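Local coordinates for protein maleylacetoacetate isomerase (Anaeromyxobacter dehalogenans, PDB 4IGJ) that binds glutathione and probably isomerises maleylacetoacetate to fumarylacetoacetate, as a zeta-class member of the glutathione S-transferase superfamily, at residues 23-28 and 46-51; 29-34 and 232-237; 35-40 and 225-230; 129-134 and 157-162; 165-170 and 208-213. One frame throughout, in Å; residues are numbered along the deposited sequence.

In the fold
Contacts 1, 2 and 3 centre on the thioredoxin-like N-terminal domain and its seam with the C-terminal part of the chain; contacts 4 and 5 lie within the helical C-terminal domain. Arg40 of contact 3 ties the first three together: its CG lies 3.6 Å from Leu27 CD2 of contact 1, and its NH1 is 2.8 Å from Ser29 OG of contact 2. Contacts 2 and 4 share a sulfate, held by Ser34 of the first and by the glutathione-binding Gln132 of the second. The side chain of Arg38 in contact 3 reaches that of Gln132 in contact 4. Contact 5 continues along helix 150-171 from contact 4, its centre about 15 Å from that contact's and about 30 Å from that of contact 1.

Contact 1 (23-28 and 46-51); sequences MTLRLY and KGLAYE
With CG turned opposite the backbone N (chi1 164°) and a bend at chi3, Arg26 brings NE to the carboxylate of Glu51, whose chain is extended beyond CG. Arg26 NE and Glu51 OE2 are 3.3 Å apart, a salt bridge whose hydrogen bond is weak. OE2 lies at the guanidinium edge, while the two flat groups are inclined by 57°. Long charged side chains suit this face of the sheet, where Glu51 is exposed. Beneath them the backbones pair as parallel strands: Glu51 N donates to Leu25 O at 2.9 Å, and Leu27 N to Glu51 O at 2.8 Å. This is the beta-alpha-beta crossover of the thioredoxin-like domain, with helix 34-45 joining strand 24-29 to strand 51-54. The chain leaves that helix through a Schellman motif at Gly47, where positive phi suits glycine. One step before the direct pairing, a water accepts from Leu25 N and donates to Ala49 O. The other face is apolar. Leu25 CB meets Tyr50 CB at 3.9 Å, and Leu25 CD1 approaches Leu48 CB at 4.3 Å. Tyr50 holds CG between its N and carbonyl carbon (chi1 65°), which lays the ring alongside Leu27, both pointing the same way; Leu27 CB is 3.7 Å from Tyr50 CD1. Leu25 packs on Leu43 and Leu27 on Arg40 of helix 34-45, and Tyr50 touches both.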
# COMPACT_ATOMS: atom_id res chain seq x y z
N MET A 23 -17.59 -9.49 18.90
CA MET A 23 -16.53 -8.56 19.28
C MET A 23 -17.06 -7.14 19.42
O MET A 23 -18.12 -6.81 18.89
CB MET A 23 -15.43 -8.55 18.21
CG MET A 23 -14.75 -9.88 17.99
SD MET A 23 -13.95 -9.97 16.38
CE MET A 23 -13.46 -11.69 16.41
N THR A 24 -16.30 -6.30 20.12
CA THR A 24 -16.57 -4.86 20.14
C THR A 24 -15.41 -4.12 19.46
O THR A 24 -14.27 -4.61 19.47
CB THR A 24 -16.78 -4.31 21.55
OG1 THR A 24 -15.60 -4.50 22.34
CG2 THR A 24 -17.95 -5.01 22.22
N LEU A 25 -15.69 -2.96 18.88
CA LEU A 25 -14.71 -2.23 18.08
C LEU A 25 -14.47 -0.81 18.57
O LEU A 25 -15.42 -0.10 18.93
CB LEU A 25 -15.16 -2.17 16.63
CG LEU A 25 -15.41 -3.48 15.90
CD1 LEU A 25 -15.89 -3.19 14.49
CD2 LEU A 25 -14.18 -4.34 15.87
N ARG A 26 -13.21 -0.38 18.56
CA ARG A 26 -12.86 0.99 18.91
C ARG A 26 -11.82 1.51 17.93
O ARG A 26 -10.73 0.93 17.80
CB ARG A 26 -12.33 1.04 20.34
CG ARG A 26 -11.59 2.32 20.71
CD ARG A 26 -10.91 2.16 22.05
NE ARG A 26 -11.75 2.62 23.14
CZ ARG A 26 -11.38 3.55 24.01
NH1 ARG A 26 -12.21 3.93 24.98
NH2 ARG A 26 -10.18 4.10 23.93
N LEU A 27 -12.14 2.60 17.24
CA LEU A 27 -11.23 3.14 16.24
C LEU A 27 -10.49 4.36 16.74
O LEU A 27 -11.12 5.37 17.09
CB LEU A 27 -12.01 3.51 14.98
CG LEU A 27 -11.13 4.05 13.85
CD1 LEU A 27 -10.20 2.96 13.31
CD2 LEU A 27 -11.99 4.64 12.75
N TYR A 28 -9.17 4.28 16.75
CA TYR A 28 -8.32 5.44 17.02
C TYR A 28 -8.21 6.24 15.73
O TYR A 28 -7.62 5.77 14.75
CB TYR A 28 -6.94 5.00 17.51
CG TYR A 28 -6.97 4.41 18.90
CD1 TYR A 28 -6.60 5.17 20.00
CD2 TYR A 28 -7.39 3.10 19.12
CE1 TYR A 28 -6.63 4.65 21.27
CE2 TYR A 28 -7.42 2.56 20.40
CZ TYR A 28 -7.04 3.35 21.47
OH TYR A 28 -7.07 2.82 22.74
N LYS A 46 -20.08 -1.52 6.05
CA LYS A 46 -20.45 -2.83 6.60
C LYS A 46 -21.46 -2.74 7.73
O LYS A 46 -21.85 -3.76 8.30
CB LYS A 46 -19.19 -3.60 7.02
CG LYS A 46 -18.43 -4.11 5.80
CD LYS A 46 -17.27 -5.01 6.13
CE LYS A 46 -16.55 -5.43 4.84
NZ LYS A 46 -17.28 -6.43 3.99
N GLY A 47 -21.87 -1.52 8.06
CA GLY A 47 -22.89 -1.31 9.08
C GLY A 47 -22.43 -1.66 10.48
O GLY A 47 -23.23 -2.07 11.32
N LEU A 48 -21.14 -1.48 10.74
CA LEU A 48 -20.53 -1.88 12.00
C LEU A 48 -20.40 -0.71 12.96
O LEU A 48 -19.78 0.31 12.64
CB LEU A 48 -19.16 -2.50 11.75
CG LEU A 48 -19.13 -3.73 10.84
CD1 LEU A 48 -17.71 -4.12 10.51
CD2 LEU A 48 -19.88 -4.90 11.48
N ALA A 49 -20.99 -0.85 14.14
CA ALA A 49 -20.87 0.20 15.14
C ALA A 49 -19.49 0.14 15.76
O ALA A 49 -18.89 -0.93 15.88
CB ALA A 49 -21.94 0.03 16.21
N TYR A 50 -18.98 1.30 16.16
CA TYR A 50 -17.68 1.37 16.81
C TYR A 50 -17.56 2.60 17.69
O TYR A 50 -18.24 3.61 17.45
CB TYR A 50 -16.56 1.34 15.76
CG TYR A 50 -16.51 2.54 14.84
CD1 TYR A 50 -15.68 3.61 15.12
CD2 TYR A 50 -17.28 2.59 13.69
CE1 TYR A 50 -15.63 4.70 14.26
CE2 TYR A 50 -17.24 3.67 12.84
CZ TYR A 50 -16.41 4.72 13.13
OH TYR A 50 -16.37 5.79 12.27
N GLU A 51 -16.72 2.51 18.71
CA GLU A 51 -16.38 3.67 19.54
C GLU A 51 -15.30 4.51 18.87
O GLU A 51 -14.32 3.98 18.36
CB GLU A 51 -15.87 3.23 20.90
CG GLU A 51 -16.83 2.38 21.69
CD GLU A 51 -16.28 2.02 23.05
OE1 GLU A 51 -17.08 1.63 23.93
OE2 GLU A 51 -15.05 2.13 23.25
O HOH W 1 -18.47 -2.26 18.47

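Contact 2 (29-34 and 232-237); sequences SYWRSS and PDAPPP. With SO4 (sulfate ion), chain C.
The indole of Trp31 carries Ala234 CA and the Pro235 ring on one face and Arg32 CB on the opposite one, while Asp233 OD2 stands at its edge, in plane; Trp31 CD1 in turn lies over one face of the Tyr30 ring. Ala234 CA sits 4.1 Å from the centroid of the five-membered indole ring, a CH-pi contact, and Ala234 CB touches Trp31 CE3 at 4.0 Å. Pro235 covers the same face through CD, crossing the indole at about a right angle; the compact proline ring and small alanine suit a segment without regular structure that passes over a wide aromatic surface. The carboxylate of Asp233 stands almost perpendicular to the indole, at 83°. Its OD2 accepts from Trp31 N at 2.9 Å on the syn side, somewhat out of the carboxylate plane, and its OD1 has a weak bond to Tyr52 OH. Asp233 thus grips the start of a type I turn, Tyr30 to Ser33, closed by Ser33 N to Tyr30 O at 3.1 Å. Ser33 takes the N-cap position of the following helix, its OG accepting from Ala36 N. Just beyond, Ser34 N donates to O3 of a sulfate at 2.8 Å, as the amide-rich start of a helix would favour. The turn links strand 24-29 to helix 34-45; the loop after helix 221-226 packs against it, with Asp233 against Ala54 of strand 51-54 and Trp31 against Tyr195 of helix 185-199.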
# COMPACT_ATOMS: atom_id res chain seq x y z
N SER A 29 -8.78 7.44 15.73
CA SER A 29 -8.98 8.22 14.52
C SER A 29 -8.68 9.68 14.78
O SER A 29 -8.85 10.16 15.91
CB SER A 29 -10.43 8.07 14.04
OG SER A 29 -10.74 8.92 12.94
N TYR A 30 -8.23 10.37 13.74
CA TYR A 30 -8.14 11.83 13.71
C TYR A 30 -9.09 12.27 12.60
O TYR A 30 -9.14 11.64 11.54
CB TYR A 30 -6.70 12.24 13.38
CG TYR A 30 -6.45 13.72 13.19
CD1 TYR A 30 -6.64 14.63 14.23
CD2 TYR A 30 -5.98 14.20 11.98
CE1 TYR A 30 -6.40 15.98 14.05
CE2 TYR A 30 -5.73 15.55 11.79
CZ TYR A 30 -5.94 16.42 12.83
OH TYR A 30 -5.69 17.76 12.63
N TRP A 31 -9.86 13.34 12.84
CA TRP A 31 -10.95 13.70 11.92
C TRP A 31 -10.46 13.83 10.48
O TRP A 31 -11.13 13.40 9.54
CB TRP A 31 -11.66 14.98 12.38
CG TRP A 31 -10.79 16.21 12.28
CD1 TRP A 31 -9.78 16.56 13.11
CD2 TRP A 31 -10.87 17.23 11.27
NE1 TRP A 31 -9.21 17.75 12.69
CE2 TRP A 31 -9.85 18.17 11.56
CE3 TRP A 31 -11.69 17.44 10.16
CZ2 TRP A 31 -9.64 19.31 10.77
CZ3 TRP A 31 -11.49 18.57 9.39
CH2 TRP A 31 -10.47 19.49 9.69
N ARG A 32 -9.26 14.38 10.30
CA ARG A 32 -8.79 14.70 8.96
C ARG A 32 -7.82 13.67 8.36
O ARG A 32 -7.36 13.84 7.23
CB ARG A 32 -8.14 16.08 8.94
CG ARG A 32 -8.39 16.81 7.64
CD ARG A 32 -7.76 18.17 7.67
NE ARG A 32 -8.51 19.11 6.84
CZ ARG A 32 -8.25 20.41 6.80
NH1 ARG A 32 -8.97 21.21 6.02
NH2 ARG A 32 -7.27 20.92 7.53
N SER A 33 -7.52 12.61 9.11
CA SER A 33 -6.60 11.58 8.62
C SER A 33 -7.21 10.78 7.47
O SER A 33 -8.25 10.14 7.63
CB SER A 33 -6.26 10.61 9.76
OG SER A 33 -5.68 9.41 9.27
N SER A 34 -6.57 10.80 6.30
CA SER A 34 -7.13 10.07 5.17
C SER A 34 -7.06 8.56 5.41
O SER A 34 -7.96 7.82 5.02
CB SER A 34 -6.47 10.46 3.84
OG SER A 34 -5.16 9.94 3.73
N PRO A 232 -16.35 13.29 15.65
CA PRO A 232 -16.44 13.96 16.96
C PRO A 232 -15.38 15.04 17.19
O PRO A 232 -15.68 16.03 17.87
CB PRO A 232 -16.24 12.81 17.96
CG PRO A 232 -16.75 11.61 17.25
CD PRO A 232 -16.41 11.82 15.79
N ASP A 233 -14.18 14.87 16.64
CA ASP A 233 -13.10 15.81 16.88
C ASP A 233 -12.95 16.88 15.80
O ASP A 233 -11.97 17.63 15.80
CB ASP A 233 -11.77 15.08 17.11
CG ASP A 233 -11.36 14.20 15.92
OD1 ASP A 233 -12.23 13.56 15.30
OD2 ASP A 233 -10.15 14.15 15.60
N ALA A 234 -13.89 16.96 14.86
CA ALA A 234 -13.79 17.97 13.81
C ALA A 234 -13.97 19.39 14.36
O ALA A 234 -14.96 19.68 15.04
CB ALA A 234 -14.80 17.70 12.70
N PRO A 235 -13.01 20.27 14.06
CA PRO A 235 -13.16 21.68 14.42
C PRO A 235 -14.08 22.39 13.43
O PRO A 235 -14.29 21.89 12.33
CB PRO A 235 -11.73 22.24 14.30
CG PRO A 235 -10.85 21.10 13.88
CD PRO A 235 -11.74 20.01 13.37
N PRO A 236 -14.64 23.53 13.83
CA PRO A 236 -15.41 24.35 12.88
C PRO A 236 -14.49 24.83 11.77
O PRO A 236 -13.27 24.87 11.96
CB PRO A 236 -15.89 25.53 13.74
CG PRO A 236 -14.98 25.56 14.91
CD PRO A 236 -14.60 24.13 15.17
N PRO A 237 -15.06 25.17 10.60
CA PRO A 237 -14.28 25.62 9.45
C PRO A 237 -13.26 26.71 9.77
O PRO A 237 -12.17 26.70 9.22
CB PRO A 237 -15.36 26.15 8.50
CG PRO A 237 -16.55 25.27 8.78
CD PRO A 237 -16.49 25.01 10.28
S SO4 C . -3.15 12.66 5.22
O1 SO4 C . -3.10 14.00 4.66
O2 SO4 C . -3.06 11.68 4.15
O3 SO4 C . -4.40 12.52 5.95
O4 SO4 C . -2.05 12.50 6.16

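Contact 3 (35-40 and 225-230); sequences SAWRVR and AAHPDR
Arg40 reaches Ala226 first through CB and again with its tip. Its CB rests on Ala226 CB at 3.8 Å, a close approach suited to alanine's small side chain. CG packs against Leu27 and Tyr50, and CD passes 4.0 Å from Ala226 O. A bend at chi3 (-60°) then turns the guanidinium so that NE and NH2 both donate to that oxygen, at 2.9 Å for Arg40 NE to Ala226 O and 3.0 Å for Arg40 NH2 to Ala226 O. The carbonyl oxygen lies in the guanidinium plane, and Trp37 CA sits over one face. The other hydrogens serve the neighbouring turn: NH1 binds Ser29 OG and Tyr30 O, NH2 Trp31 O. One buried arginine therefore joins the thioredoxin-like domain to the C-terminal helical domain. The run Ser33 to Arg40 corresponds to the zeta-class SSCXWRVR motif, with serine in place of the cysteine; its Ser35 and Arg38 bind glutathione. Trp37 widens the seam. Pro228 CD sits 3.2 Å from the centroid of its six-membered ring, nearly on the normal, where proline's polarised C-H groups suit an aromatic face. The Trp37 edge points at the face of His227 in a T-shaped pair, planes at 66°. His227 ND1 accepts from Asp229 N at 3.0 Å, which fixes the imidazole's rotation.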
# COMPACT_ATOMS: atom_id res chain seq x y z
N SER A 35 -6.00 8.11 6.06
CA SER A 35 -5.88 6.69 6.36
C SER A 35 -7.00 6.23 7.30
O SER A 35 -7.59 5.16 7.09
CB SER A 35 -4.50 6.35 6.92
OG SER A 35 -4.38 4.95 7.09
N ALA A 36 -7.31 7.05 8.31
CA ALA A 36 -8.39 6.70 9.23
C ALA A 36 -9.74 6.76 8.53
O ALA A 36 -10.61 5.94 8.79
CB ALA A 36 -8.39 7.63 10.45
N TRP A 37 -9.90 7.72 7.63
CA TRP A 37 -11.13 7.87 6.88
C TRP A 37 -11.43 6.59 6.08
O TRP A 37 -12.58 6.16 6.02
CB TRP A 37 -11.01 9.10 5.98
CG TRP A 37 -12.21 9.56 5.19
CD1 TRP A 37 -13.42 8.93 5.03
CD2 TRP A 37 -12.29 10.77 4.45
NE1 TRP A 37 -14.23 9.68 4.22
CE2 TRP A 37 -13.56 10.82 3.85
CE3 TRP A 37 -11.40 11.81 4.22
CZ2 TRP A 37 -13.96 11.89 3.04
CZ3 TRP A 37 -11.78 12.86 3.43
CH2 TRP A 37 -13.06 12.90 2.85
N ARG A 38 -10.41 5.98 5.47
CA ARG A 38 -10.60 4.73 4.73
C ARG A 38 -11.24 3.68 5.61
O ARG A 38 -12.16 2.97 5.19
CB ARG A 38 -9.28 4.18 4.21
CG ARG A 38 -8.48 5.14 3.32
CD ARG A 38 -7.03 4.73 3.36
NE ARG A 38 -6.17 5.60 2.57
CZ ARG A 38 -4.84 5.49 2.56
NH1 ARG A 38 -4.24 4.59 3.33
NH2 ARG A 38 -4.11 6.32 1.82
N VAL A 39 -10.75 3.58 6.85
CA VAL A 39 -11.28 2.60 7.79
C VAL A 39 -12.70 2.96 8.23
O VAL A 39 -13.57 2.08 8.31
CB VAL A 39 -10.32 2.36 8.96
CG1 VAL A 39 -10.91 1.35 9.94
CG2 VAL A 39 -8.98 1.85 8.42
N ARG A 40 -12.96 4.24 8.47
CA ARG A 40 -14.31 4.70 8.80
C ARG A 40 -15.29 4.32 7.69
O ARG A 40 -16.43 3.95 7.96
CB ARG A 40 -14.34 6.21 9.04
CG ARG A 40 -13.50 6.64 10.22
CD ARG A 40 -13.89 8.04 10.69
NE ARG A 40 -13.72 9.07 9.66
CZ ARG A 40 -12.69 9.91 9.58
NH1 ARG A 40 -11.68 9.84 10.46
NH2 ARG A 40 -12.66 10.81 8.61
N ALA A 225 -21.49 9.69 6.70
CA ALA A 225 -21.14 9.40 8.09
C ALA A 225 -19.64 9.42 8.36
O ALA A 225 -19.20 9.75 9.46
CB ALA A 225 -21.75 8.06 8.52
N ALA A 226 -18.84 9.04 7.36
CA ALA A 226 -17.41 8.84 7.57
C ALA A 226 -16.56 10.08 7.26
O ALA A 226 -15.36 10.11 7.55
CB ALA A 226 -16.92 7.65 6.73
N HIS A 227 -17.20 11.08 6.66
CA HIS A 227 -16.53 12.32 6.26
C HIS A 227 -15.92 13.03 7.46
O HIS A 227 -16.49 13.03 8.55
CB HIS A 227 -17.54 13.23 5.59
CG HIS A 227 -16.92 14.38 4.86
ND1 HIS A 227 -16.50 15.53 5.50
CD2 HIS A 227 -16.66 14.56 3.54
CE1 HIS A 227 -16.00 16.36 4.60
NE2 HIS A 227 -16.08 15.79 3.41
N PRO A 228 -14.75 13.66 7.27
CA PRO A 228 -14.10 14.39 8.37
C PRO A 228 -15.04 15.34 9.09
O PRO A 228 -14.96 15.42 10.32
CB PRO A 228 -13.00 15.18 7.65
CG PRO A 228 -12.62 14.27 6.50
CD PRO A 228 -13.91 13.62 6.06
N ASP A 229 -15.92 16.02 8.37
CA ASP A 229 -16.74 17.06 9.00
C ASP A 229 -17.72 16.51 10.02
O ASP A 229 -18.23 17.25 10.87
CB ASP A 229 -17.50 17.86 7.95
CG ASP A 229 -16.59 18.69 7.08
OD1 ASP A 229 -15.40 18.84 7.43
OD2 ASP A 229 -17.07 19.18 6.04
N ARG A 230 -18.03 15.22 9.94
CA ARG A 230 -19.00 14.62 10.85
C ARG A 230 -18.34 13.91 12.03
O ARG A 230 -19.03 13.30 12.85
CB ARG A 230 -19.89 13.63 10.11
CG ARG A 230 -20.65 14.24 8.96
CD ARG A 230 -21.75 15.19 9.41
NE ARG A 230 -22.91 14.50 9.98
CZ ARG A 230 -23.77 13.75 9.28
NH1 ARG A 230 -23.60 13.56 7.98
NH2 ARG A 230 -24.79 13.17 9.90

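Contact 4 (129-134 and 157-162); sequences SGTQPM and FFIARG. With SO4 (sulfate ion), chain C.
Met134 and Phe158 form the close-packed part of this contact. The methionine crosses the phenyl at about a right angle, its CG 3.8 Å from the Phe158 ring centroid and its CB 3.7 Å from Phe158 CB. Bends at chi2 and chi3 curl the chain so that SD also stands above this face, a more distant Met-aromatic contact at 5.3 Å from the same centroid. Phe157 CD2 covers the opposite face, so the ring is sandwiched; flexible, polarisable methionine can fold over an aromatic face. Thr131 also packs closely: CG2 lies 3.9 Å from Ile159 CA, and OG1 comes within 3.5 Å of Gly162 CA, an approach possible because glycine bares the helix backbone there. That hydroxyl has its hydrogen-bond partner in His126 O. The looser side is joined by solvent, as a water donates to Gly130 O at 2.6 Å and to Phe158 O at 2.8 Å, lying at the phenyl edge. The bond to CB of Gln132 points away from helix 150-171, and its NE2 donates to sulfate O2 at 3.0 Å. With no direct hydrogen bond between the segments, dispersion and this water hold the loop to the helix, while Gln132, a glutathione-binding residue, uses its amide for the sulfate, consistent with a site that accepts an anionic group.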
# COMPACT_ATOMS: atom_id res chain seq x y z
N SER A 129 -0.11 3.10 -1.59
CA SER A 129 1.34 3.11 -1.71
C SER A 129 1.86 4.07 -2.78
O SER A 129 3.01 4.47 -2.74
CB SER A 129 1.87 1.69 -1.97
OG SER A 129 1.50 1.23 -3.26
N GLY A 130 1.01 4.43 -3.73
CA GLY A 130 1.46 5.22 -4.86
C GLY A 130 1.19 6.71 -4.84
O GLY A 130 1.73 7.45 -5.68
N THR A 131 0.37 7.16 -3.90
CA THR A 131 -0.04 8.56 -3.85
C THR A 131 0.07 9.16 -2.44
O THR A 131 0.80 10.12 -2.22
CB THR A 131 -1.49 8.71 -4.36
OG1 THR A 131 -1.61 8.08 -5.65
CG2 THR A 131 -1.87 10.17 -4.48
N GLN A 132 -0.67 8.59 -1.49
CA GLN A 132 -0.72 9.14 -0.14
C GLN A 132 0.65 9.27 0.54
O GLN A 132 0.90 10.28 1.19
CB GLN A 132 -1.72 8.37 0.74
CG GLN A 132 -1.99 9.03 2.10
CD GLN A 132 -0.94 8.76 3.15
OE1 GLN A 132 -0.17 7.79 3.07
NE2 GLN A 132 -0.89 9.62 4.17
N PRO A 133 1.55 8.27 0.40
CA PRO A 133 2.83 8.42 1.12
C PRO A 133 3.59 9.68 0.71
O PRO A 133 4.32 10.24 1.54
CB PRO A 133 3.61 7.16 0.71
CG PRO A 133 2.53 6.14 0.44
CD PRO A 133 1.46 6.94 -0.24
N MET A 134 3.42 10.14 -0.52
CA MET A 134 4.17 11.29 -0.99
C MET A 134 3.60 12.60 -0.45
O MET A 134 4.19 13.65 -0.64
CB MET A 134 4.23 11.31 -2.52
CG MET A 134 5.44 10.55 -3.12
SD MET A 134 5.55 8.84 -2.56
CE MET A 134 3.98 8.25 -3.16
N PHE A 157 1.98 17.75 -7.32
CA PHE A 157 2.61 16.97 -8.37
C PHE A 157 2.32 15.48 -8.22
O PHE A 157 1.91 14.82 -9.17
CB PHE A 157 4.12 17.20 -8.40
CG PHE A 157 4.84 16.33 -9.39
CD1 PHE A 157 4.91 16.68 -10.72
CD2 PHE A 157 5.42 15.13 -8.98
CE1 PHE A 157 5.57 15.87 -11.64
CE2 PHE A 157 6.08 14.32 -9.89
CZ PHE A 157 6.15 14.69 -11.22
N PHE A 158 2.54 14.96 -7.01
CA PHE A 158 2.40 13.53 -6.79
C PHE A 158 0.94 13.08 -6.72
O PHE A 158 0.60 11.99 -7.18
CB PHE A 158 3.20 13.08 -5.57
CG PHE A 158 4.67 12.94 -5.85
CD1 PHE A 158 5.14 11.85 -6.58
CD2 PHE A 158 5.58 13.88 -5.39
CE1 PHE A 158 6.48 11.72 -6.86
CE2 PHE A 158 6.93 13.74 -5.66
CZ PHE A 158 7.38 12.66 -6.40
N ILE A 159 0.08 13.92 -6.17
CA ILE A 159 -1.34 13.60 -6.19
C ILE A 159 -1.90 13.57 -7.62
O ILE A 159 -2.63 12.65 -7.98
CB ILE A 159 -2.14 14.56 -5.29
CG1 ILE A 159 -1.74 14.36 -3.82
CG2 ILE A 159 -3.64 14.37 -5.49
CD1 ILE A 159 -2.33 15.39 -2.87
N ALA A 160 -1.54 14.57 -8.43
CA ALA A 160 -1.98 14.63 -9.82
C ALA A 160 -1.51 13.39 -10.57
O ALA A 160 -2.27 12.78 -11.33
CB ALA A 160 -1.46 15.90 -10.50
N ARG A 161 -0.25 13.04 -10.37
CA ARG A 161 0.33 11.84 -10.97
C ARG A 161 -0.48 10.60 -10.61
O ARG A 161 -0.81 9.79 -11.49
CB ARG A 161 1.78 11.68 -10.50
CG ARG A 161 2.44 10.40 -10.96
CD ARG A 161 3.94 10.48 -10.82
NE ARG A 161 4.60 9.47 -11.64
CZ ARG A 161 5.07 9.70 -12.85
NH1 ARG A 161 4.97 10.91 -13.39
NH2 ARG A 161 5.65 8.72 -13.54
N GLY A 162 -0.80 10.46 -9.33
CA GLY A 162 -1.61 9.35 -8.86
C GLY A 162 -3.03 9.34 -9.41
O GLY A 162 -3.53 8.29 -9.80
S SO4 C . -3.15 12.66 5.22
O1 SO4 C . -3.10 14.00 4.66
O2 SO4 C . -3.06 11.68 4.15
O3 SO4 C . -4.40 12.52 5.95
O4 SO4 C . -2.05 12.50 6.16
O HOH W 2 2.13 9.61 -7.10

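Contact 5 (165-170 and 208-213); sequences ALETAV and PTLRRV
Glu167 of helix 150-171 and Thr209 of helix 208-218 meet where two helices of the all-helical GST C-terminal domain cross at 77°, their local axes 8.8 Å apart. The polar interactions all converge on one carboxylate. Glu167 OE1 accepts from Leu210 N at 3.1 Å on its syn side, and Glu167 OE2 accepts from Thr209 N, also at 3.1 Å, through its syn lone pair. Thr209 OG1 adds a third bond, 2.7 Å to Glu167 OE2, arriving from above the carboxylate plane. Three bonds thus hold the group, and two grip OE2. Glutamate fits because its anion faces the first-turn amides of helix 208-218, whose dipole would probably stabilise the charge; threonine supplies both an amide and a hydroxyl. The apolar interactions lie beside this grip. Leu210 splits its branches, CD1 touching Leu166 CB at 3.9 Å and CD2 touching Val170 CG2 at the same distance, and both Leu166 and Leu210 also pack on Leu190 of helix 185-199. Thr209 turns its methyl to Val170, the two sliding past each other in opposite directions. A bend at chi2 (73°) in Glu167 brings OE2 to 3.4 Å from Pro208 CD.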
# COMPACT_ATOMS: atom_id res chain seq x y z
N ALA A 165 -3.31 8.26 -13.16
CA ALA A 165 -3.26 6.80 -13.28
C ALA A 165 -4.59 6.17 -12.88
O ALA A 165 -5.07 5.25 -13.55
CB ALA A 165 -2.13 6.24 -12.43
N LEU A 166 -5.16 6.65 -11.79
CA LEU A 166 -6.45 6.15 -11.32
C LEU A 166 -7.55 6.39 -12.34
O LEU A 166 -8.35 5.50 -12.62
CB LEU A 166 -6.85 6.81 -10.01
CG LEU A 166 -6.38 6.14 -8.73
CD1 LEU A 166 -7.00 6.85 -7.55
CD2 LEU A 166 -6.77 4.66 -8.73
N GLU A 167 -7.61 7.61 -12.86
CA GLU A 167 -8.64 7.99 -13.83
C GLU A 167 -8.68 7.01 -15.00
O GLU A 167 -9.75 6.61 -15.45
CB GLU A 167 -8.38 9.41 -14.33
CG GLU A 167 -9.18 9.82 -15.57
CD GLU A 167 -10.66 10.06 -15.29
OE1 GLU A 167 -11.02 10.30 -14.12
OE2 GLU A 167 -11.46 10.01 -16.24
N THR A 168 -7.50 6.60 -15.45
CA THR A 168 -7.39 5.67 -16.58
C THR A 168 -7.69 4.23 -16.17
O THR A 168 -8.38 3.51 -16.88
CB THR A 168 -6.00 5.74 -17.20
OG1 THR A 168 -5.73 7.08 -17.61
CG2 THR A 168 -5.89 4.80 -18.40
N ALA A 169 -7.17 3.83 -15.01
CA ALA A 169 -7.40 2.48 -14.50
C ALA A 169 -8.85 2.28 -14.07
O ALA A 169 -9.40 1.18 -14.21
CB ALA A 169 -6.45 2.18 -13.34
N VAL A 170 -9.46 3.33 -13.54
CA VAL A 170 -10.86 3.27 -13.14
C VAL A 170 -11.77 3.25 -14.36
O VAL A 170 -12.72 2.46 -14.41
CB VAL A 170 -11.24 4.43 -12.18
CG1 VAL A 170 -12.75 4.58 -12.06
CG2 VAL A 170 -10.62 4.21 -10.81
N PRO A 208 -12.48 13.37 -14.93
CA PRO A 208 -13.95 13.38 -14.92
C PRO A 208 -14.58 12.09 -14.41
O PRO A 208 -15.64 12.17 -13.78
CB PRO A 208 -14.31 13.61 -16.39
CG PRO A 208 -13.15 13.10 -17.15
CD PRO A 208 -11.94 13.39 -16.30
N THR A 209 -13.97 10.94 -14.66
CA THR A 209 -14.51 9.68 -14.14
C THR A 209 -14.42 9.66 -12.62
O THR A 209 -15.37 9.28 -11.93
CB THR A 209 -13.80 8.46 -14.73
OG1 THR A 209 -13.74 8.57 -16.16
CG2 THR A 209 -14.55 7.18 -14.36
N LEU A 210 -13.28 10.09 -12.08
CA LEU A 210 -13.10 10.12 -10.63
C LEU A 210 -14.09 11.08 -9.96
O LEU A 210 -14.59 10.80 -8.87
CB LEU A 210 -11.67 10.50 -10.26
CG LEU A 210 -10.55 9.59 -10.79
CD1 LEU A 210 -9.21 9.95 -10.18
CD2 LEU A 210 -10.88 8.12 -10.56
N ARG A 211 -14.37 12.21 -10.61
CA ARG A 211 -15.32 13.19 -10.08
C ARG A 211 -16.73 12.61 -10.00
O ARG A 211 -17.44 12.80 -9.01
CB ARG A 211 -15.31 14.47 -10.91
CG ARG A 211 -14.05 15.32 -10.74
CD ARG A 211 -14.19 16.69 -11.40
NE ARG A 211 -13.76 16.69 -12.79
CZ ARG A 211 -14.58 16.68 -13.84
NH1 ARG A 211 -15.89 16.67 -13.66
NH2 ARG A 211 -14.08 16.68 -15.07
N ARG A 212 -17.12 11.90 -11.06
CA ARG A 212 -18.43 11.25 -11.10
C ARG A 212 -18.56 10.19 -10.02
O ARG A 212 -19.60 10.09 -9.36
CB ARG A 212 -18.67 10.64 -12.48
N VAL A 213 -17.51 9.40 -9.82
CA VAL A 213 -17.52 8.38 -8.78
C VAL A 213 -17.61 9.03 -7.40
O VAL A 213 -18.39 8.58 -6.55
CB VAL A 213 -16.28 7.46 -8.86
CG1 VAL A 213 -16.21 6.56 -7.64
CG2 VAL A 213 -16.33 6.62 -10.13